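Local structure of folylpolyglutamate synthase protein FOLC (Mycobacterium tuberculosis, 2VOS) at residues A[265-279]-A[289-303]. The protein probably catalyses the ATP-dependent addition of L-glutamate to dihydropteroate and, successively, to tetrahydrofolate, giving dihydrofolate and folylpolyglutamates. Residues are numbered along the deposited sequence; the frame is centred on the assembly and turned at random.
Sequences VLRRQIAVGGQVLQL and IYLPLHGEHQAHNAV. With ADP (adenosine-5'-diphosphate), chain B.
Strand 289-291 pairs antiparallel with strand 274-279, Gln-275 and Leu-277 forming hydrogen-bonded pairs with Leu-291 and Ile-289; strand 265-271, which carries Arg-268, completes the sheet along the other edge of 274-279, and helix 296-303 lies across one face, its axis 9.4 Å from that of strand 274-279 at 45°. The CG of Gln-275 sits between the backbone N and the carbonyl carbon (chi1 48°), and the extended chain beyond carries the amide to the loop before the helix. There Gln-275 NE2 gives two nearly straight bonds, to Leu-293 O (2.8 Å) and Gly-295 O (2.9 Å); both acceptors lie close to the amide plane, although NE2 stands above the plane of each carbonyl. Gln-275 OE1 receives Arg-268 NE at 2.6 Å, close to the guanidinium plane. Glu-296 CA lies over the centre of that guanidinium, 3.4 Å above its plane, and NH2 makes a salt bridge with Glu-369. Further along the sheet, Leu-277 CD2 meets Ala-299 CB at 3.7 Å, while Leu-279 packs its two methyls against Ile-289 CD1 and Val-303 CB; Phe-330 adds to this apolar layer. On the other face, the edge of the Tyr-290 ring runs along Val-276 CG2 and Ala-271 CB, and Tyr-290 OH donates to a lone pair of Val-272 O (2.8 Å) in the type II turn. Asn-301 of the same helix binds the adenine, ND2 donating to N7 and OD1 accepting from N6 of ADP. With both amide ends engaged, Gln-275 is fixed in rotation, tying the hairpin to the loop that leads into the helix carrying Asn-301.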
ATOM      1  N   VAL A 265      14.292 -14.329  -3.741  1.00 39.52           N
ATOM      2  CA  VAL A 265      14.183 -14.316  -5.190  1.00 39.21           C
ATOM      3  C   VAL A 265      15.464 -14.934  -5.741  1.00 40.26           C
ATOM      4  O   VAL A 265      16.550 -14.410  -5.503  1.00 40.27           O
ATOM      5  CB  VAL A 265      14.139 -12.917  -5.686  1.00 38.47           C
ATOM      6  CG1 VAL A 265      14.046 -12.953  -7.191  1.00 39.17           C
ATOM      7  CG2 VAL A 265      12.912 -12.208  -5.067  1.00 38.61           C
ATOM      8  N   LEU A 266      15.353 -16.047  -6.453  1.00 40.24           N
ATOM      9  CA  LEU A 266      16.526 -16.691  -7.024  1.00 40.37           C
ATOM     10  C   LEU A 266      16.905 -16.065  -8.378  1.00 40.72           C
ATOM     11  O   LEU A 266      18.083 -15.795  -8.627  1.00 40.62           O
ATOM     12  CB  LEU A 266      16.301 -18.207  -7.156  1.00 39.72           C
ATOM     13  CG  LEU A 266      16.126 -18.956  -5.833  1.00 40.29           C
ATOM     14  CD1 LEU A 266      16.002 -20.456  -6.055  1.00 39.16           C
ATOM     15  CD2 LEU A 266      17.292 -18.693  -4.874  1.00 40.64           C
ATOM     16  N   ARG A 267      15.924 -15.863  -9.258  1.00 40.54           N
ATOM     17  CA  ARG A 267      16.208 -15.328 -10.594  1.00 42.49           C
ATOM     18  C   ARG A 267      15.002 -14.477 -11.014  1.00 42.61           C
ATOM     19  O   ARG A 267      13.865 -14.723 -10.584  1.00 42.52           O
ATOM     20  CB  ARG A 267      16.374 -16.444 -11.641  1.00 42.67           C
ATOM     21  CG  ARG A 267      17.130 -17.662 -11.187  1.00 47.37           C
ATOM     22  CD  ARG A 267      17.622 -18.628 -12.336  1.00 53.32           C
ATOM     23  NE  ARG A 267      19.026 -19.029 -12.056  1.00 55.74           N
ATOM     24  CZ  ARG A 267      19.386 -19.932 -11.135  1.00 58.74           C
ATOM     25  NH1 ARG A 267      18.442 -20.572 -10.418  1.00 58.08           N
ATOM     26  NH2 ARG A 267      20.685 -20.192 -10.920  1.00 56.71           N
ATOM     27  N   ARG A 268      15.236 -13.543 -11.918  1.00 42.44           N
ATOM     28  CA  ARG A 268      14.184 -12.683 -12.391  1.00 44.00           C
ATOM     29  C   ARG A 268      14.559 -12.152 -13.760  1.00 44.64           C
ATOM     30  O   ARG A 268      15.736 -11.843 -13.994  1.00 45.47           O
ATOM     31  CB  ARG A 268      14.024 -11.585 -11.364  1.00 44.57           C
ATOM     32  CG  ARG A 268      13.934 -10.254 -11.853  1.00 49.42           C
ATOM     33  CD  ARG A 268      13.791  -9.289 -10.615  1.00 49.30           C
ATOM     34  NE  ARG A 268      12.741  -8.407 -11.017  1.00 50.61           N
ATOM     35  CZ  ARG A 268      12.905  -7.293 -11.727  1.00 49.16           C
ATOM     36  NH1 ARG A 268      14.126  -6.867 -12.029  1.00 45.13           N
ATOM     37  NH2 ARG A 268      11.824  -6.600 -12.088  1.00 41.67           N
ATOM     38  N   GLN A 269      13.615 -12.151 -14.692  1.00 43.16           N
ATOM     39  CA  GLN A 269      13.834 -11.612 -16.024  1.00 44.36           C
ATOM     40  C   GLN A 269      12.677 -10.655 -16.305  1.00 43.16           C
ATOM     41  O   GLN A 269      11.534 -11.003 -16.060  1.00 41.74           O
ATOM     42  CB  GLN A 269      13.698 -12.686 -17.074  1.00 44.56           C
ATOM     43  CG  GLN A 269      14.890 -13.521 -17.362  1.00 54.72           C
ATOM     44  CD  GLN A 269      14.784 -14.017 -18.774  1.00 65.19           C
ATOM     45  OE1 GLN A 269      13.764 -13.767 -19.453  1.00 69.17           O
ATOM     46  NE2 GLN A 269      15.831 -14.694 -19.254  1.00 69.02           N
ATOM     47  N   ILE A 270      12.974  -9.503 -16.882  1.00 41.77           N
ATOM     48  CA  ILE A 270      11.952  -8.626 -17.413  1.00 42.68           C
ATOM     49  C   ILE A 270      11.203  -9.354 -18.535  1.00 41.51           C
ATOM     50  O   ILE A 270      11.802 -10.118 -19.319  1.00 39.22           O
ATOM     51  CB  ILE A 270      12.602  -7.363 -18.023  1.00 43.50           C
ATOM     52  CG1 ILE A 270      13.542  -6.753 -17.000  1.00 47.00           C
ATOM     53  CG2 ILE A 270      11.553  -6.373 -18.494  1.00 47.18           C
ATOM     54  CD1 ILE A 270      12.989  -6.728 -15.635  1.00 45.53           C
ATOM     55  N   ALA A 271       9.900  -9.076 -18.651  1.00 39.75           N
ATOM     56  CA  ALA A 271       9.055  -9.780 -19.604  1.00 39.08           C
ATOM     57  C   ALA A 271       8.015  -8.762 -20.092  1.00 39.98           C
ATOM     58  O   ALA A 271       7.760  -7.755 -19.426  1.00 39.63           O
ATOM     59  CB  ALA A 271       8.348 -10.922 -18.920  1.00 38.73           C
ATOM     60  N   VAL A 272       7.430  -9.017 -21.245  1.00 40.18           N
ATOM     61  CA  VAL A 272       6.315  -8.186 -21.711  1.00 41.50           C
ATOM     62  C   VAL A 272       5.236  -8.159 -20.628  1.00 41.01           C
ATOM     63  O   VAL A 272       4.714  -9.213 -20.211  1.00 41.32           O
ATOM     64  CB  VAL A 272       5.726  -8.701 -23.061  1.00 42.20           C
ATOM     65  CG1 VAL A 272       4.405  -7.960 -23.418  1.00 43.33           C
ATOM     66  CG2 VAL A 272       6.696  -8.420 -24.230  1.00 43.67           C
ATOM     67  N   GLY A 273       4.943  -6.950 -20.153  1.00 39.74           N
ATOM     68  CA  GLY A 273       3.888  -6.724 -19.148  1.00 39.14           C
ATOM     69  C   GLY A 273       4.360  -6.861 -17.698  1.00 40.22           C
ATOM     70  O   GLY A 273       3.559  -6.650 -16.770  1.00 40.84           O
ATOM     71  N   GLY A 274       5.638  -7.186 -17.457  1.00 38.64           N
ATOM     72  CA  GLY A 274       6.019  -7.454 -16.067  1.00 37.94           C
ATOM     73  C   GLY A 274       7.345  -8.163 -15.963  1.00 39.02           C
ATOM     74  O   GLY A 274       8.372  -7.614 -16.372  1.00 38.00           O
ATOM     75  N   GLN A 275       7.351  -9.373 -15.364  1.00 38.41           N
ATOM     76  CA  GLN A 275       8.607 -10.072 -15.151  1.00 37.72           C
ATOM     77  C   GLN A 275       8.330 -11.550 -14.871  1.00 38.52           C
ATOM     78  O   GLN A 275       7.223 -11.916 -14.504  1.00 37.59           O
ATOM     79  CB  GLN A 275       9.322  -9.503 -13.912  1.00 36.54           C
ATOM     80  CG  GLN A 275       8.439  -9.355 -12.671  1.00 37.10           C
ATOM     81  CD  GLN A 275       9.066  -8.435 -11.605  1.00 41.20           C
ATOM     82  OE1 GLN A 275      10.142  -8.769 -11.062  1.00 40.21           O
ATOM     83  NE2 GLN A 275       8.430  -7.264 -11.334  1.00 34.88           N
ATOM     84  N   VAL A 276       9.345 -12.387 -15.045  1.00 37.63           N
ATOM     85  CA  VAL A 276       9.207 -13.788 -14.771  1.00 37.90           C
ATOM     86  C   VAL A 276      10.194 -14.098 -13.646  1.00 38.30           C
ATOM     87  O   VAL A 276      11.354 -13.703 -13.704  1.00 38.57           O
ATOM     88  CB  VAL A 276       9.550 -14.585 -16.020  1.00 39.25           C
ATOM     89  CG1 VAL A 276       9.550 -16.094 -15.654  1.00 41.66           C
ATOM     90  CG2 VAL A 276       8.484 -14.316 -17.163  1.00 38.32           C
ATOM     91  N   LEU A 277       9.743 -14.816 -12.630  1.00 38.29           N
ATOM     92  CA  LEU A 277      10.522 -15.078 -11.423  1.00 37.84           C
ATOM     93  C   LEU A 277      10.775 -16.552 -11.165  1.00 37.39           C
ATOM     94  O   LEU A 277       9.950 -17.411 -11.467  1.00 38.55           O
ATOM     95  CB  LEU A 277       9.753 -14.498 -10.180  1.00 37.38           C
ATOM     96  CG  LEU A 277       9.272 -13.045 -10.362  1.00 40.91           C
ATOM     97  CD1 LEU A 277       8.389 -12.595  -9.125  1.00 39.22           C
ATOM     98  CD2 LEU A 277      10.442 -12.134 -10.518  1.00 40.13           C
ATOM     99  N   GLN A 278      11.890 -16.835 -10.517  1.00 37.23           N
ATOM    100  CA  GLN A 278      12.061 -18.108  -9.875  1.00 37.73           C
ATOM    101  C   GLN A 278      12.271 -17.819  -8.396  1.00 38.08           C
ATOM    102  O   GLN A 278      13.232 -17.113  -8.026  1.00 37.45           O
ATOM    103  CB  GLN A 278      13.331 -18.830 -10.418  1.00 37.18           C
ATOM    104  CG  GLN A 278      13.445 -20.205  -9.793  1.00 40.92           C
ATOM    105  CD  GLN A 278      14.610 -20.996 -10.348  1.00 48.83           C
ATOM    106  OE1 GLN A 278      15.778 -20.570 -10.234  1.00 48.23           O
ATOM    107  NE2 GLN A 278      14.301 -22.177 -10.940  1.00 42.62           N
ATOM    108  N   LEU A 279      11.390 -18.358  -7.550  1.00 38.31           N
ATOM    109  CA  LEU A 279      11.404 -18.033  -6.122  1.00 38.72           C
ATOM    110  C   LEU A 279      11.707 -19.259  -5.264  1.00 39.57           C
ATOM    111  O   LEU A 279      11.091 -20.312  -5.432  1.00 39.40           O
ATOM    112  CB  LEU A 279      10.048 -17.460  -5.715  1.00 38.20           C
ATOM    113  CG  LEU A 279       9.534 -16.218  -6.476  1.00 40.66           C
ATOM    114  CD1 LEU A 279       8.079 -15.767  -6.001  1.00 44.56           C
ATOM    115  CD2 LEU A 279      10.482 -15.028  -6.334  1.00 36.70           C
ATOM    116  N   ILE A 289       7.253 -18.179 -12.624  1.00 40.19           N
ATOM    117  CA  ILE A 289       6.220 -17.332 -12.118  1.00 39.78           C
ATOM    118  C   ILE A 289       6.155 -16.046 -12.958  1.00 40.68           C
ATOM    119  O   ILE A 289       7.106 -15.249 -12.941  1.00 41.46           O
ATOM    120  CB  ILE A 289       6.473 -16.989 -10.679  1.00 40.72           C
ATOM    121  CG1 ILE A 289       6.289 -18.256  -9.835  1.00 40.18           C
ATOM    122  CG2 ILE A 289       5.446 -15.912 -10.210  1.00 39.53           C
ATOM    123  CD1 ILE A 289       6.855 -18.131  -8.441  1.00 38.27           C
ATOM    124  N   TYR A 290       5.062 -15.857 -13.691  1.00 38.55           N
ATOM    125  CA  TYR A 290       4.861 -14.595 -14.372  1.00 38.62           C
ATOM    126  C   TYR A 290       4.123 -13.643 -13.457  1.00 38.74           C
ATOM    127  O   TYR A 290       3.030 -13.976 -12.957  1.00 38.88           O
ATOM    128  CB  TYR A 290       4.115 -14.792 -15.704  1.00 38.92           C
ATOM    129  CG  TYR A 290       3.790 -13.441 -16.353  1.00 38.93           C
ATOM    130  CD1 TYR A 290       4.772 -12.700 -17.015  1.00 41.54           C
ATOM    131  CD2 TYR A 290       2.503 -12.912 -16.307  1.00 41.52           C
ATOM    132  CE1 TYR A 290       4.479 -11.447 -17.619  1.00 41.60           C
ATOM    133  CE2 TYR A 290       2.191 -11.612 -16.906  1.00 39.36           C
ATOM    134  CZ  TYR A 290       3.199 -10.908 -17.537  1.00 41.27           C
ATOM    135  OH  TYR A 290       2.935  -9.690 -18.161  1.00 45.75           O
ATOM    136  N   LEU A 291       4.723 -12.473 -13.197  1.00 37.47           N
ATOM    137  CA  LEU A 291       4.052 -11.475 -12.351  1.00 38.44           C
ATOM    138  C   LEU A 291       3.774 -10.263 -13.241  1.00 38.26           C
ATOM    139  O   LEU A 291       4.732  -9.682 -13.774  1.00 37.46           O
ATOM    140  CB  LEU A 291       5.006 -11.074 -11.221  1.00 37.16           C
ATOM    141  CG  LEU A 291       4.413 -10.025 -10.257  1.00 41.94           C
ATOM    142  CD1 LEU A 291       3.303 -10.641  -9.404  1.00 38.14           C
ATOM    143  CD2 LEU A 291       5.520  -9.496  -9.377  1.00 36.68           C
ATOM    144  N   PRO A 292       2.492  -9.900 -13.456  1.00 38.88           N
ATOM    145  CA  PRO A 292       2.266  -8.773 -14.371  1.00 38.81           C
ATOM    146  C   PRO A 292       2.468  -7.357 -13.700  1.00 39.77           C
ATOM    147  O   PRO A 292       1.578  -6.497 -13.783  1.00 38.98           O
ATOM    148  CB  PRO A 292       0.820  -8.961 -14.811  1.00 39.59           C
ATOM    149  CG  PRO A 292       0.125  -9.525 -13.528  1.00 39.14           C
ATOM    150  CD  PRO A 292       1.242 -10.435 -12.896  1.00 38.21           C
ATOM    151  N   LEU A 293       3.602  -7.140 -13.026  1.00 39.39           N
ATOM    152  CA  LEU A 293       3.870  -5.855 -12.392  1.00 41.28           C
ATOM    153  C   LEU A 293       5.340  -5.557 -12.710  1.00 41.41           C
ATOM    154  O   LEU A 293       6.175  -6.484 -12.819  1.00 41.51           O
ATOM    155  CB  LEU A 293       3.726  -5.943 -10.846  1.00 41.53           C
ATOM    156  CG  LEU A 293       2.351  -6.272 -10.287  1.00 41.24           C
ATOM    157  CD1 LEU A 293       2.414  -6.369  -8.763  1.00 43.86           C
ATOM    158  CD2 LEU A 293       1.345  -5.167 -10.739  1.00 40.03           C
ATOM    159  N   HIS A 294       5.653  -4.280 -12.807  1.00 41.11           N
ATOM    160  CA  HIS A 294       6.973  -3.836 -13.115  1.00 39.58           C
ATOM    161  C   HIS A 294       7.716  -3.558 -11.804  1.00 40.69           C
ATOM    162  O   HIS A 294       7.136  -3.137 -10.811  1.00 40.66           O
ATOM    163  CB  HIS A 294       6.903  -2.538 -13.937  1.00 38.92           C
ATOM    164  CG  HIS A 294       6.102  -2.636 -15.203  1.00 37.66           C
ATOM    165  ND1 HIS A 294       6.471  -3.437 -16.266  1.00 37.38           N
ATOM    166  CD2 HIS A 294       4.970  -1.987 -15.588  1.00 38.56           C
ATOM    167  CE1 HIS A 294       5.570  -3.310 -17.230  1.00 43.98           C
ATOM    168  NE2 HIS A 294       4.658  -2.432 -16.846  1.00 39.31           N
ATOM    169  N   GLY A 295       9.021  -3.773 -11.818  1.00 40.26           N
ATOM    170  CA  GLY A 295       9.865  -3.325 -10.719  1.00 40.88           C
ATOM    171  C   GLY A 295      10.528  -4.473  -9.976  1.00 41.00           C
ATOM    172  O   GLY A 295       9.861  -5.450  -9.624  1.00 39.32           O
ATOM    173  N   GLU A 296      11.835  -4.352  -9.738  1.00 39.97           N
ATOM    174  CA  GLU A 296      12.516  -5.326  -8.891  1.00 41.35           C
ATOM    175  C   GLU A 296      11.859  -5.383  -7.505  1.00 40.34           C
ATOM    176  O   GLU A 296      11.777  -6.434  -6.879  1.00 40.89           O
ATOM    177  CB  GLU A 296      14.034  -5.044  -8.758  1.00 41.37           C
ATOM    178  CG  GLU A 296      14.702  -6.160  -7.916  1.00 49.19           C
ATOM    179  CD  GLU A 296      16.108  -5.871  -7.484  1.00 62.89           C
ATOM    180  OE1 GLU A 296      16.779  -5.051  -8.179  1.00 65.87           O
ATOM    181  OE2 GLU A 296      16.541  -6.476  -6.451  1.00 66.74           O
ATOM    182  N   HIS A 297      11.426  -4.251  -6.986  1.00 40.15           N
ATOM    183  CA  HIS A 297      10.787  -4.269  -5.671  1.00 39.29           C
ATOM    184  C   HIS A 297       9.566  -5.177  -5.636  1.00 39.25           C
ATOM    185  O   HIS A 297       9.262  -5.771  -4.579  1.00 39.37           O
ATOM    186  CB  HIS A 297      10.338  -2.884  -5.233  1.00 38.59           C
ATOM    187  CG  HIS A 297       9.457  -2.166  -6.229  1.00 37.12           C
ATOM    188  ND1 HIS A 297       9.942  -1.691  -7.429  1.00 37.33           N
ATOM    189  CD2 HIS A 297       8.171  -1.739  -6.149  1.00 40.08           C
ATOM    190  CE1 HIS A 297       8.957  -1.095  -8.086  1.00 39.19           C
ATOM    191  NE2 HIS A 297       7.896  -1.049  -7.302  1.00 37.10           N
ATOM    192  N   GLN A 298       8.831  -5.268  -6.744  1.00 38.33           N
ATOM    193  CA  GLN A 298       7.677  -6.182  -6.752  1.00 38.79           C
ATOM    194  C   GLN A 298       8.102  -7.682  -6.708  1.00 39.44           C
ATOM    195  O   GLN A 298       7.364  -8.518  -6.249  1.00 39.88           O
ATOM    196  CB  GLN A 298       6.700  -5.886  -7.901  1.00 36.18           C
ATOM    197  CG  GLN A 298       6.084  -4.448  -7.781  1.00 37.70           C
ATOM    198  CD  GLN A 298       5.081  -4.341  -6.647  1.00 38.56           C
ATOM    199  OE1 GLN A 298       4.916  -5.260  -5.852  1.00 40.04           O
ATOM    200  NE2 GLN A 298       4.359  -3.238  -6.594  1.00 40.32           N
ATOM    201  N   ALA A 299       9.281  -8.010  -7.207  1.00 39.41           N
ATOM    202  CA  ALA A 299       9.756  -9.379  -7.040  1.00 40.10           C
ATOM    203  C   ALA A 299       9.970  -9.705  -5.567  1.00 40.45           C
ATOM    204  O   ALA A 299       9.714 -10.825  -5.114  1.00 39.50           O
ATOM    205  CB  ALA A 299      11.109  -9.605  -7.863  1.00 39.99           C
ATOM    206  N   HIS A 300      10.438  -8.717  -4.810  1.00 40.75           N
ATOM    207  CA  HIS A 300      10.701  -8.924  -3.375  1.00 40.93           C
ATOM    208  C   HIS A 300       9.400  -9.008  -2.595  1.00 39.71           C
ATOM    209  O   HIS A 300       9.275  -9.814  -1.662  1.00 38.85           O
ATOM    210  CB  HIS A 300      11.617  -7.786  -2.831  1.00 39.91           C
ATOM    211  CG  HIS A 300      13.018  -7.936  -3.320  1.00 46.50           C
ATOM    212  ND1 HIS A 300      13.803  -9.025  -2.978  1.00 48.54           N
ATOM    213  CD2 HIS A 300      13.745  -7.210  -4.201  1.00 48.74           C
ATOM    214  CE1 HIS A 300      14.952  -8.961  -3.629  1.00 49.39           C
ATOM    215  NE2 HIS A 300      14.940  -7.875  -4.383  1.00 52.05           N
ATOM    216  N   ASN A 301       8.436  -8.165  -2.969  1.00 37.69           N
ATOM    217  CA  ASN A 301       7.092  -8.233  -2.401  1.00 39.19           C
ATOM    218  C   ASN A 301       6.479  -9.609  -2.735  1.00 38.84           C
ATOM    219  O   ASN A 301       5.872 -10.219  -1.871  1.00 40.39           O
ATOM    220  CB  ASN A 301       6.148  -7.156  -2.989  1.00 37.25           C
ATOM    221  CG  ASN A 301       6.569  -5.745  -2.560  1.00 40.79           C
ATOM    222  OD1 ASN A 301       7.346  -5.596  -1.610  1.00 39.66           O
ATOM    223  ND2 ASN A 301       6.037  -4.728  -3.225  1.00 38.11           N
ATOM    224  N   ALA A 302       6.639 -10.081  -3.969  1.00 38.17           N
ATOM    225  CA  ALA A 302       6.147 -11.433  -4.308  1.00 38.03           C
ATOM    226  C   ALA A 302       6.681 -12.535  -3.438  1.00 37.89           C
ATOM    227  O   ALA A 302       5.931 -13.359  -2.914  1.00 39.17           O
ATOM    228  CB  ALA A 302       6.425 -11.750  -5.772  1.00 38.55           C
ATOM    229  N   VAL A 303       7.991 -12.612  -3.242  1.00 38.11           N
ATOM    230  CA  VAL A 303       8.470 -13.764  -2.484  1.00 38.02           C
ATOM    231  C   VAL A 303       8.070 -13.598  -1.007  1.00 38.08           C
ATOM    232  O   VAL A 303       7.853 -14.571  -0.298  1.00 37.86           O
ATOM    233  CB  VAL A 303      10.017 -13.914  -2.575  1.00 37.75           C
ATOM    234  CG1 VAL A 303      10.720 -12.792  -1.803  1.00 35.45           C
ATOM    235  CG2 VAL A 303      10.447 -15.287  -2.080  1.00 37.33           C
TER
HETATM  236  PB  ADP B1490       2.352   0.664   1.270  1.00 32.04           P
HETATM  237  O1B ADP B1490       1.002   0.001   1.350  1.00 29.25           O
HETATM  238  O2B ADP B1490       2.270   2.165   1.276  1.00 33.59           O
HETATM  239  O3B ADP B1490       3.416   0.121   2.175  1.00 30.87           O
HETATM  240  PA  ADP B1490       2.340   0.023  -1.625  1.00 32.77           P
HETATM  241  O1A ADP B1490       1.050   0.824  -1.723  1.00 31.51           O
HETATM  242  O2A ADP B1490       2.546  -1.365  -2.208  1.00 26.12           O
HETATM  243  O3A ADP B1490       3.017   0.223  -0.147  1.00 31.81           O
HETATM  244  O5' ADP B1490       3.374   0.933  -2.488  1.00 35.29           O
HETATM  245  C5' ADP B1490       3.472   2.363  -2.412  1.00 33.51           C
HETATM  246  C4' ADP B1490       4.632   2.749  -3.356  1.00 39.19           C
HETATM  247  O4' ADP B1490       5.872   2.214  -2.818  1.00 34.70           O
HETATM  248  C3' ADP B1490       4.575   2.087  -4.731  1.00 41.59           C
HETATM  249  O3' ADP B1490       4.039   2.966  -5.698  1.00 47.10           O
HETATM  250  C2' ADP B1490       5.980   1.817  -5.188  1.00 42.55           C
HETATM  251  O2' ADP B1490       6.530   3.100  -5.644  1.00 48.77           O
HETATM  252  C1' ADP B1490       6.689   1.643  -3.870  1.00 37.44           C
HETATM  253  N9  ADP B1490       6.919   0.244  -3.410  1.00 34.80           N
HETATM  254  C8  ADP B1490       6.050  -0.808  -3.232  1.00 32.19           C
HETATM  255  N7  ADP B1490       6.724  -1.883  -2.726  1.00 31.85           N
HETATM  256  C5  ADP B1490       8.002  -1.469  -2.479  1.00 31.30           C
HETATM  257  C6  ADP B1490       9.224  -2.059  -1.921  1.00 33.48           C
HETATM  258  N6  ADP B1490       9.242  -3.340  -1.498  1.00 30.42           N
HETATM  259  N1  ADP B1490      10.313  -1.282  -1.912  1.00 30.70           N
HETATM  260  C2  ADP B1490      10.393  -0.007  -2.373  1.00 31.87           C
HETATM  261  N3  ADP B1490       9.303   0.630  -2.877  1.00 32.58           N
HETATM  262  C4  ADP B1490       8.131  -0.081  -2.950  1.00 34.00           C
HETATM  263  O   HOH W   1       1.194  -5.685 -16.895  1.00 42.30           O
HETATM  264  O   HOH W   2       8.734  -4.974 -16.594  1.00 27.99           O